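Long-range contacts in GH127 beta-L-arabinofuranoside (Geobacillus stearothermophilus, PDB 4QK0), which probably hydrolyses beta-L-arabinofuranosidic bonds as a glycoside hydrolase of family 127: residues Y247-Q251 with V263-A269; F241-G245 with F315-F319; I218-Q223 with Q251-R257; G308-A314 with Y331-S337. All blocks are in the same frame, centred on the assembly; numbering follows the deposited sequence.

Contact 1: Y247-Q251 with V263-A269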
loop_
_atom_site.group_PDB
_atom_site.type_symbol
_atom_site.label_atom_id
_atom_site.label_comp_id
_atom_site.label_asym_id
_atom_site.label_seq_id
_atom_site.Cartn_x
_atom_site.Cartn_y
_atom_site.Cartn_z
ATOM N N TYR A 247 -19.665 -1.527 10.906
ATOM C CA TYR A 247 -20.827 -1.553 10.040
ATOM C C TYR A 247 -20.795 -0.528 8.974
ATOM O O TYR A 247 -21.641 -0.535 8.087
ATOM C CB TYR A 247 -22.092 -1.435 10.858
ATOM C CG TYR A 247 -22.341 -2.639 11.732
ATOM C CD1 TYR A 247 -22.163 -3.927 11.238
ATOM C CD2 TYR A 247 -22.736 -2.482 13.089
ATOM C CE1 TYR A 247 -22.388 -5.031 12.034
ATOM C CE2 TYR A 247 -22.996 -3.585 13.870
ATOM C CZ TYR A 247 -22.814 -4.862 13.339
ATOM O OH TYR A 247 -23.039 -5.973 14.132
ATOM N N ARG A 248 -19.799 0.338 9.000
ATOM C CA ARG A 248 -19.524 1.137 7.796
ATOM C C ARG A 248 -19.305 0.281 6.571
ATOM O O ARG A 248 -19.643 0.682 5.460
ATOM C CB ARG A 248 -18.283 1.998 7.993
ATOM C CG ARG A 248 -18.495 3.067 9.053
ATOM C CD ARG A 248 -17.163 3.560 9.587
ATOM N NE ARG A 248 -16.411 4.246 8.554
ATOM C CZ ARG A 248 -16.458 5.560 8.325
ATOM N NH1 ARG A 248 -17.281 6.329 9.036
ATOM N NH2 ARG A 248 -15.681 6.111 7.364
ATOM N N TYR A 249 -18.760 -0.913 6.756
ATOM C CA TYR A 249 -18.548 -1.799 5.601
ATOM C C TYR A 249 -19.835 -2.010 4.807
ATOM O O TYR A 249 -19.832 -1.957 3.570
ATOM C CB TYR A 249 -18.078 -3.145 6.083
ATOM C CG TYR A 249 -17.858 -4.182 5.002
ATOM C CD1 TYR A 249 -16.726 -4.153 4.207
ATOM C CD2 TYR A 249 -18.737 -5.253 4.850
ATOM C CE1 TYR A 249 -16.486 -5.116 3.238
ATOM C CE2 TYR A 249 -18.500 -6.273 3.901
ATOM C CZ TYR A 249 -17.381 -6.188 3.101
ATOM O OH TYR A 249 -17.127 -7.109 2.165
ATOM N N HIS A 250 -20.923 -2.221 5.546
ATOM C CA HIS A 250 -22.272 -2.444 4.954
ATOM C C HIS A 250 -23.132 -1.153 4.853
ATOM O O HIS A 250 -24.303 -1.229 4.516
ATOM C CB HIS A 250 -23.085 -3.394 5.819
ATOM C CG HIS A 250 -22.344 -4.588 6.281
ATOM N ND1 HIS A 250 -21.626 -4.607 7.463
ATOM C CD2 HIS A 250 -22.227 -5.826 5.749
ATOM C CE1 HIS A 250 -21.072 -5.798 7.622
ATOM N NE2 HIS A 250 -21.463 -6.568 6.629
ATOM N N GLN A 251 -22.544 0.004 5.153
ATOM C CA GLN A 251 -23.269 1.274 5.205
ATOM C C GLN A 251 -24.533 1.166 6.091
ATOM O O GLN A 251 -25.568 1.730 5.771
ATOM C CB GLN A 251 -23.631 1.779 3.794
ATOM C CG GLN A 251 -22.417 1.964 2.879
ATOM C CD GLN A 251 -21.963 0.682 2.172
ATOM O OE1 GLN A 251 -22.753 -0.250 1.985
ATOM N NE2 GLN A 251 -20.696 0.639 1.780
ATOM N N VAL A 263 -18.713 5.556 2.276
ATOM C CA VAL A 263 -17.839 4.725 3.095
ATOM C C VAL A 263 -18.110 3.265 2.775
ATOM O O VAL A 263 -19.168 2.915 2.229
ATOM C CB VAL A 263 -18.064 4.944 4.598
ATOM C CG1 VAL A 263 -17.843 6.408 4.968
ATOM C CG2 VAL A 263 -19.458 4.535 5.017
ATOM N N GLY A 264 -17.187 2.414 3.178
ATOM C CA GLY A 264 -17.357 0.993 3.138
ATOM C C GLY A 264 -17.189 0.404 1.768
ATOM O O GLY A 264 -16.620 0.998 0.882
ATOM N N HIS A 265 -17.702 -0.811 1.633
ATOM C CA HIS A 265 -17.603 -1.582 0.394
ATOM C C HIS A 265 -18.314 -0.844 -0.730
ATOM O O HIS A 265 -19.485 -0.463 -0.575
ATOM C CB HIS A 265 -18.269 -2.949 0.655
ATOM C CG HIS A 265 -18.051 -3.935 -0.424
ATOM N ND1 HIS A 265 -18.816 -3.965 -1.567
ATOM C CD2 HIS A 265 -17.135 -4.927 -0.555
ATOM C CE1 HIS A 265 -18.363 -4.915 -2.366
ATOM N NE2 HIS A 265 -17.339 -5.506 -1.776
ATOM N N ALA A 266 -17.638 -0.676 -1.870
ATOM C CA ALA A 266 -18.097 0.199 -2.886
ATOM C C ALA A 266 -19.313 -0.298 -3.644
ATOM O O ALA A 266 -20.180 0.510 -3.941
ATOM C CB ALA A 266 -17.011 0.541 -3.862
ATOM N N VAL A 267 -19.374 -1.593 -3.980
ATOM C CA VAL A 267 -20.518 -2.109 -4.704
ATOM C C VAL A 267 -21.766 -2.046 -3.823
ATOM O O VAL A 267 -22.829 -1.614 -4.266
ATOM C CB VAL A 267 -20.314 -3.559 -5.165
ATOM C CG1 VAL A 267 -21.470 -3.989 -6.021
ATOM C CG2 VAL A 267 -19.019 -3.707 -5.995
ATOM N N ARG A 268 -21.629 -2.458 -2.585
ATOM C CA ARG A 268 -22.688 -2.379 -1.614
ATOM C C ARG A 268 -23.229 -0.943 -1.557
ATOM O O ARG A 268 -24.459 -0.706 -1.641
ATOM C CB ARG A 268 -22.212 -2.777 -0.238
ATOM C CG ARG A 268 -22.123 -4.267 -0.018
ATOM C CD ARG A 268 -21.601 -4.611 1.395
ATOM N NE ARG A 268 -21.658 -6.033 1.693
ATOM C CZ ARG A 268 -20.847 -6.952 1.173
ATOM N NH1 ARG A 268 -19.890 -6.605 0.348
ATOM N NH2 ARG A 268 -21.040 -8.227 1.449
ATOM N N ALA A 269 -22.332 0.026 -1.459
ATOM C CA ALA A 269 -22.751 1.405 -1.328
ATOM C C ALA A 269 -23.535 1.855 -2.551
ATOM O O ALA A 269 -24.550 2.556 -2.419
ATOM C CB ALA A 269 -21.545 2.320 -1.110
#
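The carboxamide of Q251 supplies two of the three hydrogen bonds to V263-A269. Its NE2 donates to V263 O at 2.8 Å, nearly straight (174°), in the plane of both groups and on a lone pair of the oxygen. The same Q251 NE2 makes a more bent bond of 2.9 Å to H265 O, which also takes A269 N in the first turn of helix 266-283. A bend at chi2 (84°) turns the amide to these carbonyls, and its OE1 is held by Q192. The third bond is from H265 N to Y249 O, 3.1 Å. At the N-cap, H265 ND1 accepts weakly from R268 N, and its NE2 is bonded to E317.

Aromatic contacts form a second group. H265 presents its edge, offset, to the face of Y249, with planes 72° apart, while H265 CB makes a CH-pi contact 4.1 Å from the Y249 ring centroid. Y249 CE2 sits over the R268 guanidinium, whose NE is bonded to G190 O.

Close packing completes the contact. G264 CA lies 3.3 Å from R248 O, where a side chain would clash, and V263 CG1 covers one face of the R248 guanidinium.

Replacing Q251 with a leucine would probably leave V263 O without this donor and H265 O with only one of its two. A loop amide thus ties itself to strand 264-265 and, through H265, to the helix start in the GH127 catalytic domain.

Contact 2: F241-G245 with F315-F319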
loop_
_atom_site.group_PDB
_atom_site.type_symbol
_atom_site.label_atom_id
_atom_site.label_comp_id
_atom_site.label_asym_id
_atom_site.label_seq_id
_atom_site.Cartn_x
_atom_site.Cartn_y
_atom_site.Cartn_z
ATOM N N PHE A 241 -16.168 -7.922 14.297
ATOM C CA PHE A 241 -16.245 -7.967 12.830
ATOM C C PHE A 241 -14.820 -7.722 12.224
ATOM O O PHE A 241 -14.101 -6.857 12.696
ATOM C CB PHE A 241 -17.312 -6.971 12.299
ATOM C CG PHE A 241 -17.648 -7.184 10.839
ATOM C CD1 PHE A 241 -18.238 -8.365 10.422
ATOM C CD2 PHE A 241 -17.341 -6.225 9.892
ATOM C CE1 PHE A 241 -18.499 -8.596 9.067
ATOM C CE2 PHE A 241 -17.606 -6.433 8.569
ATOM C CZ PHE A 241 -18.189 -7.633 8.145
ATOM N N TRP A 242 -14.425 -8.491 11.206
ATOM C CA TRP A 242 -13.077 -8.372 10.624
ATOM C C TRP A 242 -12.760 -6.958 10.103
ATOM O O TRP A 242 -11.610 -6.527 10.190
ATOM C CB TRP A 242 -12.835 -9.409 9.517
ATOM C CG TRP A 242 -13.741 -9.257 8.318
ATOM C CD1 TRP A 242 -14.990 -9.823 8.155
ATOM C CD2 TRP A 242 -13.505 -8.472 7.139
ATOM N NE1 TRP A 242 -15.541 -9.431 6.964
ATOM C CE2 TRP A 242 -14.668 -8.596 6.314
ATOM C CE3 TRP A 242 -12.450 -7.647 6.714
ATOM C CZ2 TRP A 242 -14.772 -7.979 5.053
ATOM C CZ3 TRP A 242 -12.555 -7.007 5.454
ATOM C CH2 TRP A 242 -13.709 -7.181 4.641
ATOM N N TYR A 243 -13.752 -6.248 9.551
ATOM C CA TYR A 243 -13.493 -4.914 8.993
ATOM C C TYR A 243 -13.471 -3.889 10.107
ATOM O O TYR A 243 -14.402 -3.785 10.883
ATOM C CB TYR A 243 -14.555 -4.540 7.973
ATOM C CG TYR A 243 -14.369 -3.212 7.274
ATOM C CD1 TYR A 243 -13.518 -3.085 6.186
ATOM C CD2 TYR A 243 -15.108 -2.103 7.647
ATOM C CE1 TYR A 243 -13.354 -1.871 5.520
ATOM C CE2 TYR A 243 -14.965 -0.894 6.982
ATOM C CZ TYR A 243 -14.075 -0.773 5.922
ATOM O OH TYR A 243 -13.946 0.438 5.259
ATOM N N ASP A 244 -12.395 -3.123 10.160
ATOM C CA ASP A 244 -12.127 -2.205 11.289
ATOM C C ASP A 244 -13.224 -1.151 11.496
ATOM O O ASP A 244 -13.570 -0.844 12.622
ATOM C CB ASP A 244 -10.744 -1.507 11.111
ATOM C CG ASP A 244 -9.554 -2.495 11.247
ATOM O OD1 ASP A 244 -9.691 -3.708 10.923
ATOM O OD2 ASP A 244 -8.476 -2.053 11.677
ATOM N N GLY A 245 -13.755 -0.610 10.396
ATOM C CA GLY A 245 -14.839 0.348 10.474
ATOM C C GLY A 245 -16.191 -0.258 10.879
ATOM O O GLY A 245 -17.195 0.440 10.857
ATOM N N PHE A 315 -8.538 -3.617 1.171
ATOM C CA PHE A 315 -9.083 -4.139 2.395
ATOM C C PHE A 315 -10.548 -3.657 2.463
ATOM O O PHE A 315 -10.822 -2.464 2.616
ATOM C CB PHE A 315 -8.307 -3.615 3.586
ATOM C CG PHE A 315 -8.738 -4.186 4.882
ATOM C CD1 PHE A 315 -8.471 -5.476 5.186
ATOM C CD2 PHE A 315 -9.395 -3.377 5.827
ATOM C CE1 PHE A 315 -8.873 -5.991 6.400
ATOM C CE2 PHE A 315 -9.798 -3.887 7.028
ATOM C CZ PHE A 315 -9.537 -5.210 7.314
ATOM N N GLY A 316 -11.481 -4.602 2.341
ATOM C CA GLY A 316 -12.916 -4.261 2.302
ATOM C C GLY A 316 -13.394 -3.746 0.973
ATOM O O GLY A 316 -14.530 -3.329 0.876
ATOM N N GLU A 317 -12.538 -3.756 -0.045
ATOM C CA GLU A 317 -12.905 -3.334 -1.392
ATOM C C GLU A 317 -13.712 -2.050 -1.323
ATOM O O GLU A 317 -14.804 -1.950 -1.860
ATOM C CB GLU A 317 -13.677 -4.448 -2.096
ATOM C CG GLU A 317 -13.054 -5.828 -1.870
ATOM C CD GLU A 317 -13.917 -6.940 -2.432
ATOM O OE1 GLU A 317 -13.583 -7.527 -3.464
ATOM O OE2 GLU A 317 -14.964 -7.193 -1.841
ATOM N N SER A 318 -13.122 -1.045 -0.686
ATOM C CA SER A 318 -13.882 0.019 -0.122
ATOM C C SER A 318 -13.417 1.415 -0.481
ATOM O O SER A 318 -12.276 1.661 -0.945
ATOM C CB SER A 318 -13.867 -0.162 1.403
ATOM O OG SER A 318 -12.535 -0.190 1.857
ATOM N N PHE A 319 -14.349 2.341 -0.267
ATOM C CA PHE A 319 -14.025 3.722 -0.139
ATOM C C PHE A 319 -13.108 3.920 1.052
ATOM O O PHE A 319 -13.181 3.217 2.075
ATOM C CB PHE A 319 -15.279 4.530 0.082
ATOM C CG PHE A 319 -16.183 4.612 -1.138
ATOM C CD1 PHE A 319 -15.845 5.388 -2.208
ATOM C CD2 PHE A 319 -17.351 3.871 -1.204
ATOM C CE1 PHE A 319 -16.666 5.472 -3.326
ATOM C CE2 PHE A 319 -18.180 3.935 -2.336
ATOM C CZ PHE A 319 -17.843 4.726 -3.400
HETATM O O HOH W 1 -11.765 1.673 3.821
HETATM O O HOH W 2 -14.964 3.464 4.448
#
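W242 directs the edge of its six-membered ring at the face of F315, a T-shaped pair with centroids 5.5 Å apart and planes at 89°. The closest side-chain atoms are W242 CE3 and F315 CZ, 3.8 Å apart. With CG between the backbone N and the carbonyl carbon (chi1 63°), the indole lies so that its CH2 also meets G316 CA at its rim. Y243 treats the same phenylalanine differently: its plane is only 16° from that of F315, but the two rings are displaced laterally, centroids 5.8 Å apart, with little of one over the other. Y243 CE1 then passes 4.0 Å from G316 CA, on the side where a CB would clash, and the positive phi of G316 likewise suits glycine.

These three rings form an aromatic cluster in the catalytic domain, which belongs to the six-hairpin clan of (alpha/alpha)6 barrels. The cluster abuts a G1 beta bulge in which E317 and S318 both face S313. H395 of the second subunit stacks on F315, extending the cluster into the dimer contact.

No direct hydrogen bond crosses between the segments; water does the bridging. One water lies 2.9 Å from Y243 OH and donates to S318 OG at 2.8 Å and to F319 O at 2.7 Å. A second water joins Y243 OH to F319 O over longer distances. S318 OG itself donates to F315 O at 2.9 Å, within its own segment.

Contact 3: I218-Q223 with Q251-R257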
loop_
_atom_site.group_PDB
_atom_site.type_symbol
_atom_site.label_atom_id
_atom_site.label_comp_id
_atom_site.label_asym_id
_atom_site.label_seq_id
_atom_site.Cartn_x
_atom_site.Cartn_y
_atom_site.Cartn_z
ATOM N N ILE A 218 -34.554 0.297 3.148
ATOM C CA ILE A 218 -33.767 1.512 3.167
ATOM C C ILE A 218 -33.956 2.330 4.450
ATOM O O ILE A 218 -32.967 2.765 5.044
ATOM C CB ILE A 218 -34.072 2.358 1.908
ATOM C CG1 ILE A 218 -33.565 1.652 0.645
ATOM C CG2 ILE A 218 -33.496 3.751 2.009
ATOM C CD1 ILE A 218 -32.070 1.419 0.595
ATOM N N ASP A 219 -35.196 2.518 4.900
ATOM C CA ASP A 219 -35.424 3.324 6.114
ATOM C C ASP A 219 -34.983 2.630 7.359
ATOM O O ASP A 219 -34.643 3.293 8.320
ATOM C CB ASP A 219 -36.904 3.776 6.283
ATOM C CG ASP A 219 -37.342 4.709 5.192
ATOM O OD1 ASP A 219 -36.476 5.431 4.597
ATOM O OD2 ASP A 219 -38.568 4.736 4.923
ATOM N N GLN A 220 -34.937 1.311 7.344
ATOM C CA GLN A 220 -34.571 0.585 8.556
ATOM C C GLN A 220 -33.052 0.455 8.786
ATOM O O GLN A 220 -32.594 0.298 9.914
ATOM C CB GLN A 220 -35.131 -0.812 8.504
ATOM C CG GLN A 220 -35.107 -1.495 9.849
ATOM C CD GLN A 220 -36.002 -0.813 10.889
ATOM O OE1 GLN A 220 -36.979 -0.164 10.565
ATOM N NE2 GLN A 220 -35.662 -0.988 12.142
ATOM N N ARG A 221 -32.290 0.529 7.700
ATOM C CA ARG A 221 -30.838 0.369 7.747
ATOM C C ARG A 221 -30.199 1.387 8.643
ATOM O O ARG A 221 -30.443 2.601 8.532
ATOM C CB ARG A 221 -30.231 0.460 6.355
ATOM C CG ARG A 221 -28.945 -0.291 6.222
ATOM C CD ARG A 221 -28.333 -0.121 4.843
ATOM N NE ARG A 221 -27.252 -1.098 4.671
ATOM C CZ ARG A 221 -27.429 -2.389 4.376
ATOM N NH1 ARG A 221 -28.660 -2.874 4.224
ATOM N NH2 ARG A 221 -26.380 -3.202 4.235
ATOM N N GLY A 222 -29.363 0.885 9.537
ATOM C CA GLY A 222 -28.584 1.758 10.403
ATOM C C GLY A 222 -29.313 2.239 11.639
ATOM O O GLY A 222 -28.732 2.930 12.451
ATOM N N GLN A 223 -30.567 1.819 11.810
ATOM C CA GLN A 223 -31.301 2.162 13.018
ATOM C C GLN A 223 -30.761 1.398 14.225
ATOM O O GLN A 223 -30.352 0.244 14.126
ATOM C CB GLN A 223 -32.811 1.870 12.886
ATOM C CG GLN A 223 -33.549 2.641 11.808
ATOM C CD GLN A 223 -33.487 4.181 11.886
ATOM O OE1 GLN A 223 -33.647 4.874 10.857
ATOM N NE2 GLN A 223 -33.299 4.732 13.086
ATOM N N GLN A 251 -22.544 0.004 5.153
ATOM C CA GLN A 251 -23.269 1.274 5.205
ATOM C C GLN A 251 -24.533 1.166 6.091
ATOM O O GLN A 251 -25.568 1.730 5.771
ATOM C CB GLN A 251 -23.631 1.779 3.794
ATOM C CG GLN A 251 -22.417 1.964 2.879
ATOM C CD GLN A 251 -21.963 0.682 2.172
ATOM O OE1 GLN A 251 -22.753 -0.250 1.985
ATOM N NE2 GLN A 251 -20.696 0.639 1.780
ATOM N N ALA A 252 -24.378 0.458 7.197
ATOM C CA ALA A 252 -25.390 0.249 8.172
ATOM C C ALA A 252 -24.979 0.837 9.513
ATOM O O ALA A 252 -25.461 0.397 10.552
ATOM C CB ALA A 252 -25.667 -1.228 8.318
ATOM N N HIS A 253 -24.114 1.858 9.499
ATOM C CA HIS A 253 -23.583 2.495 10.721
ATOM C C HIS A 253 -24.550 3.563 11.262
ATOM O O HIS A 253 -24.671 3.752 12.472
ATOM C CB HIS A 253 -22.195 3.102 10.482
ATOM C CG HIS A 253 -22.125 3.998 9.291
ATOM N ND1 HIS A 253 -22.478 3.578 8.027
ATOM C CD2 HIS A 253 -21.664 5.268 9.146
ATOM C CE1 HIS A 253 -22.300 4.569 7.167
ATOM N NE2 HIS A 253 -21.813 5.609 7.824
ATOM N N ILE A 254 -25.251 4.224 10.360
ATOM C CA ILE A 254 -26.234 5.250 10.683
ATOM C C ILE A 254 -27.276 5.277 9.569
ATOM O O ILE A 254 -27.037 4.773 8.495
ATOM C CB ILE A 254 -25.594 6.669 10.754
ATOM C CG1 ILE A 254 -24.990 7.062 9.391
ATOM C CG2 ILE A 254 -24.562 6.745 11.855
ATOM C CD1 ILE A 254 -24.109 8.312 9.432
ATOM N N PRO A 255 -28.416 5.921 9.808
ATOM C CA PRO A 255 -29.433 5.890 8.806
ATOM C C PRO A 255 -29.001 6.570 7.528
ATOM O O PRO A 255 -28.194 7.491 7.560
ATOM C CB PRO A 255 -30.623 6.608 9.494
ATOM C CG PRO A 255 -30.419 6.358 10.970
ATOM C CD PRO A 255 -28.909 6.441 11.107
ATOM N N VAL A 256 -29.579 6.148 6.408
ATOM C CA VAL A 256 -29.052 6.571 5.129
ATOM C C VAL A 256 -29.100 8.082 4.921
ATOM O O VAL A 256 -28.168 8.620 4.342
ATOM C CB VAL A 256 -29.697 5.888 3.937
ATOM C CG1 VAL A 256 -29.503 4.382 4.058
ATOM C CG2 VAL A 256 -31.168 6.240 3.824
ATOM N N ARG A 257 -30.128 8.756 5.452
ATOM C CA ARG A 257 -30.234 10.199 5.311
ATOM C C ARG A 257 -29.165 10.942 6.111
ATOM O O ARG A 257 -28.885 12.076 5.810
ATOM C CB ARG A 257 -31.647 10.729 5.671
ATOM C CG ARG A 257 -32.749 10.263 4.730
ATOM C CD ARG A 257 -34.137 10.447 5.320
ATOM N NE ARG A 257 -35.206 9.912 4.464
ATOM C CZ ARG A 257 -35.554 8.643 4.422
ATOM N NH1 ARG A 257 -34.868 7.731 5.116
ATOM N NH2 ARG A 257 -36.550 8.241 3.636
HETATM O O HOH W 3 -31.787 4.118 6.838
#
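R257 grips a single carboxylate oxygen of D219 with both terminal nitrogens. In this salt bridge NH1 of R257 stands 2.9 Å and NH2 3.0 Å from D219 OD1, and both come from the same face of the carboxylate. The oxygen lies in the guanidinium plane, whereas the two flat groups are turned 46° against each other. Q215 also donates to this oxygen. The guanidinium has further partners in D285, by a salt bridge, and S287, so the group has three partners: D219, D285 and S287. A methionine in place of R257 would probably leave D219 without its cationic mate and break the tie from this loop to D285.

The next layer is backbone. V256 N donates at 3.0 Å to a water lying between I218 O and R221 O, whose very short links to those carbonyls are doubtful. Two CA-H...O contacts follow: P255 CA to R221 O at 3.5 Å (165° at the hydrogen) and G222 CA to A252 O at 3.4 Å. G222 is the third residue of a type II turn from Q220 to Q223, where glycine is common, and a side chain here would strike I254 O.

The extended chain of R221 runs past the loop, its CD 3.5 Å from Q251 O, to place NH2 on H250 O and D189 O. Apolar packing is modest: I218 CG2 meets V256 CG2 at 3.9 Å. The contact thus fastens the exit of helix 208-220 to the loop leading to strand 264-265, with I218 also on L279 of helix 266-283 and V256 on L288 of helix 286-302.

Contact 4: G308-A314 with Y331-S337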
loop_
_atom_site.group_PDB
_atom_site.type_symbol
_atom_site.label_atom_id
_atom_site.label_comp_id
_atom_site.label_asym_id
_atom_site.label_seq_id
_atom_site.Cartn_x
_atom_site.Cartn_y
_atom_site.Cartn_z
ATOM N N GLY A 308 -13.655 6.425 -13.889
ATOM C CA GLY A 308 -14.943 6.015 -13.375
ATOM C C GLY A 308 -14.824 4.899 -12.352
ATOM O O GLY A 308 -15.796 4.444 -11.814
ATOM N N GLY A 309 -13.608 4.526 -11.982
ATOM C CA GLY A 309 -13.422 3.568 -10.904
ATOM C C GLY A 309 -13.758 4.135 -9.555
ATOM O O GLY A 309 -13.561 5.316 -9.308
ATOM N N VAL A 310 -14.218 3.278 -8.660
ATOM C CA VAL A 310 -14.435 3.668 -7.290
ATOM C C VAL A 310 -13.991 2.541 -6.386
ATOM O O VAL A 310 -14.122 1.354 -6.714
ATOM C CB VAL A 310 -15.912 3.989 -6.981
ATOM C CG1 VAL A 310 -16.339 5.296 -7.613
ATOM C CG2 VAL A 310 -16.786 2.931 -7.572
ATOM N N GLY A 311 -13.450 2.908 -5.227
ATOM C CA GLY A 311 -12.889 1.936 -4.298
ATOM C C GLY A 311 -11.373 2.087 -4.317
ATOM O O GLY A 311 -10.736 1.728 -5.285
ATOM N N SER A 312 -10.823 2.637 -3.252
ATOM C CA SER A 312 -9.407 2.986 -3.201
ATOM C C SER A 312 -8.606 2.079 -2.262
ATOM O O SER A 312 -7.441 2.289 -2.109
ATOM C CB SER A 312 -9.269 4.446 -2.732
ATOM O OG SER A 312 -9.849 4.571 -1.440
ATOM N N SER A 313 -9.255 1.139 -1.607
ATOM C CA SER A 313 -8.617 0.255 -0.665
ATOM C C SER A 313 -9.028 -1.202 -0.894
ATOM O O SER A 313 -10.207 -1.520 -0.872
ATOM C CB SER A 313 -8.946 0.659 0.766
ATOM O OG SER A 313 -8.582 -0.343 1.732
ATOM N N ALA A 314 -8.039 -2.083 -1.076
ATOM C CA ALA A 314 -8.292 -3.524 -1.206
ATOM C C ALA A 314 -8.927 -4.101 0.008
ATOM O O ALA A 314 -9.736 -4.996 -0.102
ATOM C CB ALA A 314 -7.011 -4.293 -1.482
ATOM N N TYR A 331 -8.413 -0.101 -5.951
ATOM C CA TYR A 331 -9.167 -1.332 -6.140
ATOM C C TYR A 331 -10.035 -1.202 -7.390
ATOM O O TYR A 331 -9.878 -1.975 -8.346
ATOM C CB TYR A 331 -9.944 -1.663 -4.913
ATOM C CG TYR A 331 -10.238 -3.132 -4.821
ATOM C CD1 TYR A 331 -9.268 -4.050 -4.429
ATOM C CD2 TYR A 331 -11.496 -3.613 -5.099
ATOM C CE1 TYR A 331 -9.558 -5.415 -4.343
ATOM C CE2 TYR A 331 -11.795 -4.950 -5.002
ATOM C CZ TYR A 331 -10.828 -5.853 -4.641
ATOM O OH TYR A 331 -11.175 -7.192 -4.509
ATOM N N ALA A 332 -10.942 -0.230 -7.422
ATOM C CA ALA A 332 -11.695 0.097 -8.668
ATOM C C ALA A 332 -12.261 -1.157 -9.354
ATOM O O ALA A 332 -12.029 -1.420 -10.521
ATOM C CB ALA A 332 -10.848 0.877 -9.608
ATOM N N GLU A 333 -12.935 -1.948 -8.554
ATOM C CA GLU A 333 -13.543 -3.215 -8.973
ATOM C C GLU A 333 -14.490 -2.989 -10.156
ATOM O O GLU A 333 -15.218 -1.982 -10.220
ATOM C CB GLU A 333 -14.319 -3.752 -7.800
ATOM C CG GLU A 333 -14.872 -5.118 -7.916
ATOM C CD GLU A 333 -15.650 -5.559 -6.662
ATOM O OE1 GLU A 333 -16.358 -6.538 -6.844
ATOM O OE2 GLU A 333 -15.557 -5.020 -5.525
ATOM N N THR A 334 -14.419 -3.898 -11.109
ATOM C CA THR A 334 -15.261 -3.870 -12.277
ATOM C C THR A 334 -16.735 -3.703 -11.869
ATOM O O THR A 334 -17.397 -2.824 -12.382
ATOM C CB THR A 334 -15.053 -5.162 -13.128
ATOM O OG1 THR A 334 -13.670 -5.282 -13.505
ATOM C CG2 THR A 334 -15.875 -5.094 -14.386
ATOM N N CYS A 335 -17.185 -4.506 -10.919
ATOM C CA CYS A 335 -18.551 -4.473 -10.454
ATOM C C CYS A 335 -18.961 -3.110 -9.855
ATOM O O CYS A 335 -20.114 -2.719 -9.948
ATOM C CB CYS A 335 -18.805 -5.582 -9.447
ATOM S SG CYS A 335 -18.987 -7.153 -10.265
ATOM N N ALA A 336 -18.009 -2.370 -9.292
ATOM C CA ALA A 336 -18.340 -1.090 -8.685
ATOM C C ALA A 336 -18.573 -0.070 -9.766
ATOM O O ALA A 336 -19.387 0.822 -9.589
ATOM C CB ALA A 336 -17.241 -0.612 -7.760
ATOM N N SER A 337 -17.825 -0.166 -10.859
ATOM C CA SER A 337 -17.982 0.770 -11.945
ATOM C C SER A 337 -19.305 0.497 -12.705
ATOM O O SER A 337 -19.996 1.438 -13.099
ATOM C CB SER A 337 -16.796 0.729 -12.883
ATOM O OG SER A 337 -15.757 1.512 -12.340
HETATM O O HOH W 4 -14.802 0.593 -10.010
HETATM O O HOH W 5 -14.125 -1.215 -5.767
#
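G311 O takes two successive amides, those of Y331 at 3.0 Å and A332 at 2.9 Å, where the loop before strand 318-319 meets the approach to helix 334-350. This is the N-terminal end of a helix in the catalytic domain, with E333 at the N-cap; the loop residues S312 and S313 both face S318 in a classic beta bulge.

One hydrogen bond between the segments uses a side chain: S337 OG donates to G308 O at 3.0 Å, arriving from above the carbonyl plane (53° out of it) and not along a lone pair. Two further bonds lead outward: Y331 OH reaches E317, and S312 O accepts from R394 of the second subunit, so the loop also touches the dimer partner. Two waters add bridges between the segments. One molecule accepts from V310 N and donates to E333 O and, at 2.7 Å, to S337 OG; another donates to V310 O at 2.7 Å and accepts from E333 N, linking the loop to the N-cap residue.

Nonpolar contacts make up the rest. Y331 CG is anti to the backbone N (chi1 -155°), which brings Y331 CD1 3.4 Å from A314 CA. G309 lies against A332, where any CB would clash with the alanine methyl. V310 CG2 of the loop touches A336 CB, on the helix, at 3.6 Å.

Contacts 1 and 2 meet at the two-stranded antiparallel sheet of 264-265 with 318-319, their centres 8 Å apart: G264 O is 2.9 Å from F319 N, and H265 NE2 is 2.9 Å from E317 OE2. E317 carries the connection onward, its OE1 2.6 Å from Y331 OH of contact 4. Contacts 1 and 3 share Q251, and R221 NH2 reaches H250 O at 2.9 Å. Contacts 3 and 4 lie far apart, about 23 Å between centres. V267, on the helix of contact 1, packs on C335 and A336 of contact 4. C335 lies beside C412, with which it forms a disulfide in another structure of this protein but not here.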